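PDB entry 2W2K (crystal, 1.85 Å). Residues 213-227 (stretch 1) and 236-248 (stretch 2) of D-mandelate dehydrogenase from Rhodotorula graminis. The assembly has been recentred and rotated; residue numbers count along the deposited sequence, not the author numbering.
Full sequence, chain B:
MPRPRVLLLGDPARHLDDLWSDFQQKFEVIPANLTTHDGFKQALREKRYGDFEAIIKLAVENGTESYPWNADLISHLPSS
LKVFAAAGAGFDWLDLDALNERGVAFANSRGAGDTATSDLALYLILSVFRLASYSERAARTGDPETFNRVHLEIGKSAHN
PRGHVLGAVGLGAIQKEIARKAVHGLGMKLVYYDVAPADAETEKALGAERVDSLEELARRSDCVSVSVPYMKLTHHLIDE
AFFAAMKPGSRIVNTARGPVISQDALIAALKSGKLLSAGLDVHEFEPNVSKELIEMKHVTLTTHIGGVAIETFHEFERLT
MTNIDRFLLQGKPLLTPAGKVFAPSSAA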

ATOM      1  N   SER B 213      -0.372  29.395  -2.456  1.00  7.92           N
ATOM      2  CA  SER B 213      -0.745  29.337  -1.030  1.00  7.49           C
ATOM      3  C   SER B 213      -1.258  27.958  -0.558  1.00  9.25           C
ATOM      4  O   SER B 213      -1.690  27.124  -1.373  1.00  8.53           O
ATOM      5  CB  SER B 213      -1.808  30.396  -0.735  1.00  6.57           C
ATOM      6  OG  SER B 213      -3.091  29.978  -1.195  1.00  9.22           O
ATOM      7  N   LEU B 214      -1.239  27.741   0.753  1.00  8.34           N
ATOM      8  CA  LEU B 214      -1.746  26.482   1.347  1.00  8.78           C
ATOM      9  C   LEU B 214      -3.270  26.300   1.210  1.00 10.99           C
ATOM     10  O   LEU B 214      -3.746  25.168   1.045  1.00  9.72           O
ATOM     11  CB  LEU B 214      -1.348  26.380   2.828  1.00  8.03           C
ATOM     12  CG  LEU B 214       0.142  26.188   3.126  1.00  8.37           C
ATOM     13  CD1 LEU B 214       0.463  26.605   4.546  1.00 14.34           C
ATOM     14  CD2 LEU B 214       0.557  24.719   2.856  1.00 12.32           C
ATOM     15  N   GLU B 215      -4.039  27.390   1.307  1.00 10.68           N
ATOM     16  CA  GLU B 215      -5.494  27.307   1.030  1.00 12.73           C
ATOM     17  C   GLU B 215      -5.838  26.929  -0.431  1.00 12.02           C
ATOM     18  O   GLU B 215      -6.773  26.150  -0.667  1.00 11.75           O
ATOM     19  CB  GLU B 215      -6.261  28.541   1.554  1.00 13.65           C
ATOM     20  CG  GLU B 215      -6.563  28.405   3.092  1.00 19.23           C
ATOM     21  CD  GLU B 215      -7.287  29.613   3.710  1.00 24.88           C
ATOM     22  OE1 GLU B 215      -8.441  29.889   3.327  1.00 37.22           O
ATOM     23  OE2 GLU B 215      -6.698  30.278   4.592  1.00 39.03           O
ATOM     24  N   GLU B 216      -5.074  27.446  -1.395  1.00  7.81           N
ATOM     25  CA  GLU B 216      -5.173  27.024  -2.804  1.00  7.57           C
ATOM     26  C   GLU B 216      -4.875  25.519  -2.991  1.00  9.85           C
ATOM     27  O   GLU B 216      -5.617  24.790  -3.675  1.00  9.89           O
ATOM     28  CB  GLU B 216      -4.230  27.874  -3.674  1.00  9.83           C
ATOM     29  CG  GLU B 216      -4.713  29.330  -3.807  1.00 10.34           C
ATOM     30  CD  GLU B 216      -3.709  30.254  -4.489  1.00  8.82           C
ATOM     31  OE1 GLU B 216      -2.603  29.807  -4.896  1.00 10.10           O
ATOM     32  OE2 GLU B 216      -4.058  31.455  -4.640  1.00  9.79           O
ATOM     33  N   LEU B 217      -3.807  25.056  -2.352  1.00  6.90           N
ATOM     34  CA  LEU B 217      -3.456  23.620  -2.371  1.00  6.26           C
ATOM     35  C   LEU B 217      -4.571  22.766  -1.775  1.00  6.50           C
ATOM     36  O   LEU B 217      -5.010  21.803  -2.412  1.00  7.85           O
ATOM     37  CB  LEU B 217      -2.105  23.386  -1.647  1.00  9.68           C
ATOM     38  CG  LEU B 217      -1.348  22.035  -1.716  1.00  6.84           C
ATOM     39  CD1 LEU B 217      -2.001  20.949  -0.829  1.00 13.00           C
ATOM     40  CD2 LEU B 217      -1.081  21.533  -3.171  1.00 12.09           C
ATOM     41  N   ALA B 218      -5.049  23.121  -0.579  1.00  8.91           N
ATOM     42  CA  ALA B 218      -6.163  22.395   0.082  1.00  8.46           C
ATOM     43  C   ALA B 218      -7.398  22.221  -0.829  1.00 11.43           C
ATOM     44  O   ALA B 218      -7.946  21.117  -0.957  1.00  9.20           O
ATOM     45  CB  ALA B 218      -6.543  23.096   1.416  1.00 11.04           C
ATOM     46  N   ARG B 219      -7.810  23.311  -1.486  1.00  8.12           N
ATOM     47  CA  ARG B 219      -9.015  23.307  -2.326  1.00  9.16           C
ATOM     48  C   ARG B 219      -8.901  22.382  -3.547  1.00  8.22           C
ATOM     49  O   ARG B 219      -9.918  21.818  -4.006  1.00 10.43           O
ATOM     50  CB  ARG B 219      -9.338  24.746  -2.773  1.00  8.75           C
ATOM     51  CG  ARG B 219     -10.669  24.887  -3.513  1.00 10.54           C
ATOM     52  CD  ARG B 219     -10.976  26.346  -3.900  1.00 10.52           C
ATOM     53  NE  ARG B 219     -12.181  26.376  -4.741  1.00 14.96           N
ATOM     54  CZ  ARG B 219     -13.442  26.363  -4.294  1.00 14.85           C
ATOM     55  NH1 ARG B 219     -13.728  26.343  -2.994  1.00 17.24           N
ATOM     56  NH2 ARG B 219     -14.435  26.363  -5.170  1.00 11.79           N
ATOM     57  N   ARG B 220      -7.697  22.248  -4.088  1.00  7.00           N
ATOM     58  CA  ARG B 220      -7.479  21.499  -5.360  1.00  9.97           C
ATOM     59  C   ARG B 220      -7.377  19.968  -5.154  1.00 13.60           C
ATOM     60  O   ARG B 220      -7.478  19.195  -6.126  1.00 13.64           O
ATOM     61  CB  ARG B 220      -6.222  22.005  -6.101  1.00 13.03           C
ATOM     62  CG  ARG B 220      -6.263  23.494  -6.615  1.00 15.00           C
ATOM     63  CD  ARG B 220      -7.154  23.698  -7.862  1.00 16.90           C
ATOM     64  NE  ARG B 220      -6.625  22.967  -9.017  1.00 15.39           N
ATOM     65  CZ  ARG B 220      -5.609  23.381  -9.778  1.00 19.03           C
ATOM     66  NH1 ARG B 220      -5.007  24.560  -9.563  1.00 16.24           N
ATOM     67  NH2 ARG B 220      -5.197  22.614 -10.781  1.00 18.46           N
ATOM     68  N   SER B 221      -7.185  19.536  -3.909  1.00 10.10           N
ATOM     69  CA  SER B 221      -6.737  18.143  -3.624  1.00 10.07           C
ATOM     70  C   SER B 221      -7.851  17.115  -3.345  1.00  9.67           C
ATOM     71  O   SER B 221      -8.857  17.441  -2.715  1.00  9.26           O
ATOM     72  CB  SER B 221      -5.744  18.142  -2.441  1.00 12.02           C
ATOM     73  OG  SER B 221      -4.659  19.038  -2.676  1.00 12.36           O
ATOM     74  N   ASP B 222      -7.640  15.877  -3.795  1.00  9.02           N
ATOM     75  CA  ASP B 222      -8.448  14.725  -3.359  1.00  7.27           C
ATOM     76  C   ASP B 222      -7.787  14.004  -2.171  1.00  8.17           C
ATOM     77  O   ASP B 222      -8.483  13.512  -1.257  1.00  8.11           O
ATOM     78  CB  ASP B 222      -8.698  13.759  -4.532  1.00  8.97           C
ATOM     79  CG  ASP B 222      -9.543  14.402  -5.654  1.00  8.91           C
ATOM     80  OD1 ASP B 222     -10.715  14.759  -5.384  1.00  9.65           O
ATOM     81  OD2 ASP B 222      -9.031  14.538  -6.787  1.00  7.45           O
ATOM     82  N   CYS B 223      -6.450  13.959  -2.176  1.00  5.55           N
ATOM     83  CA  CYS B 223      -5.675  13.523  -0.996  1.00  5.86           C
ATOM     84  C   CYS B 223      -4.467  14.461  -0.802  1.00  7.10           C
ATOM     85  O   CYS B 223      -3.685  14.674  -1.743  1.00  9.33           O
ATOM     86  CB  CYS B 223      -5.182  12.074  -1.185  1.00  5.15           C
ATOM     87  SG  CYS B 223      -4.348  11.317   0.292  1.00  9.06           S
ATOM     88  N   VAL B 224      -4.306  14.996   0.410  1.00  6.68           N
ATOM     89  CA  VAL B 224      -3.117  15.818   0.766  1.00  5.08           C
ATOM     90  C   VAL B 224      -1.984  14.937   1.354  1.00  7.87           C
ATOM     91  O   VAL B 224      -2.264  14.054   2.181  1.00  6.52           O
ATOM     92  CB  VAL B 224      -3.508  16.968   1.747  1.00  4.67           C
ATOM     93  CG1 VAL B 224      -2.267  17.688   2.331  1.00  7.04           C
ATOM     94  CG2 VAL B 224      -4.432  18.001   1.054  1.00  6.45           C
ATOM     95  N   SER B 225      -0.727  15.168   0.926  1.00  5.25           N
ATOM     96  CA  SER B 225       0.450  14.482   1.519  1.00  6.40           C
ATOM     97  C   SER B 225       1.361  15.497   2.208  1.00  6.68           C
ATOM     98  O   SER B 225       1.933  16.384   1.538  1.00  6.55           O
ATOM     99  CB  SER B 225       1.257  13.693   0.465  1.00  6.29           C
ATOM    100  OG  SER B 225       2.468  13.141   1.004  1.00  8.64           O
ATOM    101  N   VAL B 226       1.484  15.374   3.536  1.00  6.02           N
ATOM    102  CA  VAL B 226       2.351  16.285   4.352  1.00  7.89           C
ATOM    103  C   VAL B 226       3.792  15.744   4.452  1.00  6.35           C
ATOM    104  O   VAL B 226       4.022  14.686   5.048  1.00  6.55           O
ATOM    105  CB  VAL B 226       1.740  16.546   5.788  1.00  7.49           C
ATOM    106  CG1 VAL B 226       2.602  17.557   6.607  1.00  4.93           C
ATOM    107  CG2 VAL B 226       0.257  17.043   5.695  1.00  6.86           C
ATOM    108  N   SER B 227       4.764  16.492   3.909  1.00  5.85           N
ATOM    109  CA  SER B 227       6.204  16.133   3.980  1.00  8.41           C
ATOM    110  C   SER B 227       7.080  17.405   3.966  1.00 10.53           C
ATOM    111  O   SER B 227       7.554  17.834   2.901  1.00  9.12           O
ATOM    112  CB  SER B 227       6.594  15.184   2.824  1.00 10.78           C
ATOM    113  OG  SER B 227       7.932  14.685   2.982  1.00 11.04           O
ATOM    114  N   HIS B 236       1.625  23.281  13.798  1.00  9.72           N
ATOM    115  CA  HIS B 236       0.230  23.490  13.414  1.00  9.49           C
ATOM    116  C   HIS B 236       0.077  24.192  12.033  1.00 13.82           C
ATOM    117  O   HIS B 236      -0.860  25.000  11.832  1.00  9.96           O
ATOM    118  CB  HIS B 236      -0.551  24.234  14.530  1.00  7.79           C
ATOM    119  CG  HIS B 236      -0.826  23.407  15.759  1.00 15.54           C
ATOM    120  ND1 HIS B 236      -1.621  23.866  16.793  1.00 15.76           N
ATOM    121  CD2 HIS B 236      -0.419  22.164  16.123  1.00 14.58           C
ATOM    122  CE1 HIS B 236      -1.687  22.943  17.741  1.00 19.36           C
ATOM    123  NE2 HIS B 236      -0.972  21.898  17.356  1.00 12.94           N
ATOM    124  N   LEU B 237       0.984  23.880  11.087  1.00 11.60           N
ATOM    125  CA  LEU B 237       0.863  24.335   9.685  1.00 10.28           C
ATOM    126  C   LEU B 237      -0.509  23.961   9.109  1.00 11.25           C
ATOM    127  O   LEU B 237      -1.126  24.771   8.391  1.00 11.43           O
ATOM    128  CB  LEU B 237       1.982  23.738   8.783  1.00  8.76           C
ATOM    129  CG  LEU B 237       2.179  24.284   7.361  1.00 12.60           C
ATOM    130  CD1 LEU B 237       2.668  25.748   7.412  1.00 17.09           C
ATOM    131  CD2 LEU B 237       3.126  23.413   6.497  1.00 10.89           C
ATOM    132  N   ILE B 238      -0.971  22.740   9.411  1.00  9.24           N
ATOM    133  CA  ILE B 238      -2.274  22.248   8.955  1.00  8.96           C
ATOM    134  C   ILE B 238      -3.256  22.416  10.124  1.00 10.90           C
ATOM    135  O   ILE B 238      -3.153  21.706  11.128  1.00 10.62           O
ATOM    136  CB  ILE B 238      -2.219  20.755   8.484  1.00  8.81           C
ATOM    137  CG1 ILE B 238      -1.138  20.523   7.404  1.00 13.19           C
ATOM    138  CG2 ILE B 238      -3.575  20.301   7.940  1.00  8.74           C
ATOM    139  CD1 ILE B 238      -1.105  21.551   6.271  1.00  9.01           C
ATOM    140  N   ASP B 239      -4.179  23.371   9.985  1.00 11.49           N
ATOM    141  CA  ASP B 239      -5.028  23.823  11.098  1.00 12.26           C
ATOM    142  C   ASP B 239      -6.512  23.932  10.682  1.00 12.52           C
ATOM    143  O   ASP B 239      -6.896  23.515   9.576  1.00  8.65           O
ATOM    144  CB  ASP B 239      -4.514  25.196  11.580  1.00 14.27           C
ATOM    145  CG  ASP B 239      -4.444  26.266  10.425  1.00 29.99           C
ATOM    146  OD1 ASP B 239      -4.710  25.977   9.202  1.00 14.08           O
ATOM    147  OD2 ASP B 239      -4.092  27.424  10.757  1.00 35.92           O
ATOM    148  N   GLU B 240      -7.344  24.514  11.558  1.00  9.62           N
ATOM    149  CA  GLU B 240      -8.773  24.724  11.222  1.00 12.35           C
ATOM    150  C   GLU B 240      -9.011  25.367   9.837  1.00 11.24           C
ATOM    151  O   GLU B 240      -9.881  24.896   9.076  1.00  9.92           O
ATOM    152  CB  GLU B 240      -9.498  25.511  12.331  1.00 16.16           C
ATOM    153  CG  GLU B 240      -9.520  24.770  13.664  1.00 18.73           C
ATOM    154  N   ALA B 241      -8.256  26.416   9.497  1.00 12.20           N
ATOM    155  CA  ALA B 241      -8.482  27.127   8.195  1.00 10.12           C
ATOM    156  C   ALA B 241      -8.144  26.246   6.970  1.00  9.95           C
ATOM    157  O   ALA B 241      -8.797  26.325   5.902  1.00  7.73           O
ATOM    158  CB  ALA B 241      -7.683  28.424   8.148  1.00 11.40           C
ATOM    159  N   PHE B 242      -7.122  25.409   7.127  1.00  8.51           N
ATOM    160  CA  PHE B 242      -6.722  24.488   6.060  1.00  7.81           C
ATOM    161  C   PHE B 242      -7.838  23.482   5.777  1.00  8.12           C
ATOM    162  O   PHE B 242      -8.204  23.271   4.599  1.00  6.87           O
ATOM    163  CB  PHE B 242      -5.428  23.737   6.418  1.00  8.57           C
ATOM    164  CG  PHE B 242      -4.836  22.942   5.258  1.00  9.06           C
ATOM    165  CD1 PHE B 242      -3.857  23.503   4.456  1.00  7.15           C
ATOM    166  CD2 PHE B 242      -5.273  21.634   4.976  1.00  8.56           C
ATOM    167  CE1 PHE B 242      -3.297  22.797   3.362  1.00  5.69           C
ATOM    168  CE2 PHE B 242      -4.696  20.888   3.900  1.00  6.82           C
ATOM    169  CZ  PHE B 242      -3.711  21.488   3.079  1.00  5.14           C
ATOM    170  N   PHE B 243      -8.369  22.859   6.834  1.00  8.48           N
ATOM    171  CA  PHE B 243      -9.464  21.888   6.687  1.00  8.14           C
ATOM    172  C   PHE B 243     -10.743  22.547   6.133  1.00  9.38           C
ATOM    173  O   PHE B 243     -11.441  21.950   5.274  1.00  7.49           O
ATOM    174  CB  PHE B 243      -9.751  21.111   7.982  1.00  8.27           C
ATOM    175  CG  PHE B 243      -8.628  20.188   8.411  1.00  9.62           C
ATOM    176  CD1 PHE B 243      -8.178  19.153   7.560  1.00 10.21           C
ATOM    177  CD2 PHE B 243      -8.014  20.344   9.660  1.00 11.00           C
ATOM    178  CE1 PHE B 243      -7.122  18.292   7.942  1.00  8.41           C
ATOM    179  CE2 PHE B 243      -6.959  19.485  10.060  1.00 11.00           C
ATOM    180  CZ  PHE B 243      -6.522  18.454   9.202  1.00 11.41           C
ATOM    181  N   ALA B 244     -11.040  23.770   6.595  1.00  6.36           N
ATOM    182  CA  ALA B 244     -12.176  24.536   6.016  1.00  9.10           C
ATOM    183  C   ALA B 244     -12.077  24.693   4.497  1.00 10.21           C
ATOM    184  O   ALA B 244     -13.120  24.657   3.767  1.00 10.33           O
ATOM    185  CB  ALA B 244     -12.352  25.927   6.725  1.00 10.43           C
ATOM    186  N   ALA B 245     -10.843  24.846   4.001  1.00  9.30           N
ATOM    187  CA  ALA B 245     -10.585  25.004   2.549  1.00 10.36           C
ATOM    188  C   ALA B 245     -10.649  23.702   1.733  1.00 10.33           C
ATOM    189  O   ALA B 245     -10.847  23.760   0.517  1.00  7.04           O
ATOM    190  CB  ALA B 245      -9.243  25.761   2.281  1.00 10.63           C
ATOM    191  N   MET B 246     -10.537  22.540   2.398  1.00  8.03           N
ATOM    192  CA  MET B 246     -10.599  21.239   1.697  1.00  9.86           C
ATOM    193  C   MET B 246     -11.988  20.895   1.140  1.00 13.69           C
ATOM    194  O   MET B 246     -13.010  21.397   1.625  1.00 12.42           O
ATOM    195  CB  MET B 246     -10.067  20.098   2.601  1.00  7.19           C
ATOM    196  CG  MET B 246      -8.559  20.233   2.907  1.00  6.61           C
ATOM    197  SD  MET B 246      -7.877  18.862   3.897  1.00 11.22           S
ATOM    198  CE  MET B 246      -7.759  17.553   2.653  1.00 10.83           C
ATOM    199  N   LYS B 247     -12.037  20.042   0.115  1.00 12.39           N
ATOM    200  CA  LYS B 247     -13.343  19.669  -0.440  1.00 16.75           C
ATOM    201  C   LYS B 247     -14.048  18.619   0.432  1.00 12.58           C
ATOM    202  O   LYS B 247     -13.381  17.841   1.121  1.00  9.31           O
ATOM    203  CB  LYS B 247     -13.245  19.248  -1.909  1.00 20.18           C
ATOM    204  CG  LYS B 247     -12.525  18.004  -2.200  1.00 18.96           C
ATOM    205  CD  LYS B 247     -12.385  17.800  -3.733  1.00 22.01           C
ATOM    206  CE  LYS B 247     -11.232  18.623  -4.266  1.00 27.97           C
ATOM    207  NZ  LYS B 247     -11.046  18.468  -5.710  1.00 26.82           N
ATOM    208  N   PRO B 248     -15.395  18.611   0.429  1.00 13.49           N
ATOM    209  CA  PRO B 248     -16.146  17.589   1.186  1.00 13.02           C
ATOM    210  C   PRO B 248     -15.775  16.174   0.751  1.00 10.36           C
ATOM    211  O   PRO B 248     -15.687  15.903  -0.450  1.00 10.43           O
ATOM    212  CB  PRO B 248     -17.611  17.895   0.818  1.00 16.18           C
ATOM    213  CG  PRO B 248     -17.587  19.401   0.481  1.00 18.53           C
ATOM    214  CD  PRO B 248     -16.304  19.547  -0.279  1.00 14.75           C
TER
HETATM  215  O   HOH W   1     -10.163  28.553   5.096  1.00 18.86           O
HETATM  216  O   HOH W   2      -9.420  18.869  -0.494  1.00 10.20           O
HETATM  217  O   HOH W   3     -12.241  26.150  -0.529  1.00 17.35           O

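The two stretches bury 753 Å² between them, and no direct hydrogen bond crosses the contact; apolar packing, three bridging waters and one long salt bridge hold it. Helices 214-220 and 240-245 run in roughly the same direction, at 39°, with their axes 8.3 Å apart at closest approach. Small residues allow this spacing: Ala-218 and Ala-245 both point toward the opposing stretch, and their CB atoms lie 3.9 Å apart.

Phe-242 is the centre of the apolar packing. Its CA-to-CB bond points sideways, but the t rotamer (chi1 -170°) brings the ring to stretch 1, where Ala-218 CB sits over one face, 3.7 Å from the ring centroid and 12° off the normal, in a CH-pi contact. Leu-217 CD1 (4.3 Å from Phe-242 CZ) and Val-224 CG2 (4.1 Å from Phe-242 CE2) meet the ring edge. Val-224 CG2 also touches Met-246 CE at 3.7 Å, the long, flexible methionine reaching the strand although its CA-to-CB bond points away from stretch 1. Farther along, Leu-214 CD1 packs on Leu-237 CD1 (3.7 Å) and Val-226 CG2 on Ile-238 CG1 (4.1 Å).

Water 1 donates to Glu-215 OE1 (2.8 Å) and Ala-241 O (2.7 Å). Water 3 accepts from Arg-219 NH1 (2.9 Å) and donates to Ala-245 O (3.0 Å), a carbonyl that also receives a CA-H...O contact from Arg-219 CA at 3.4 Å. Water 2 donates to Ala-218 O and Ser-221 O, each at 2.7 Å, and accepts from Lys-247 N at 2.9 Å, joining groups too far apart to bond directly.

The Lys-247 side chain, bent at chi1 and chi3 (both p) and t at chi2 and chi4, passes the carbonyls of Arg-219 and Ser-221, with CE 3.5 Å from Arg-219 O and 3.1 Å from Ser-221 O, and places NZ 3.7 Å from Asp-222 OD1 in the long salt bridge.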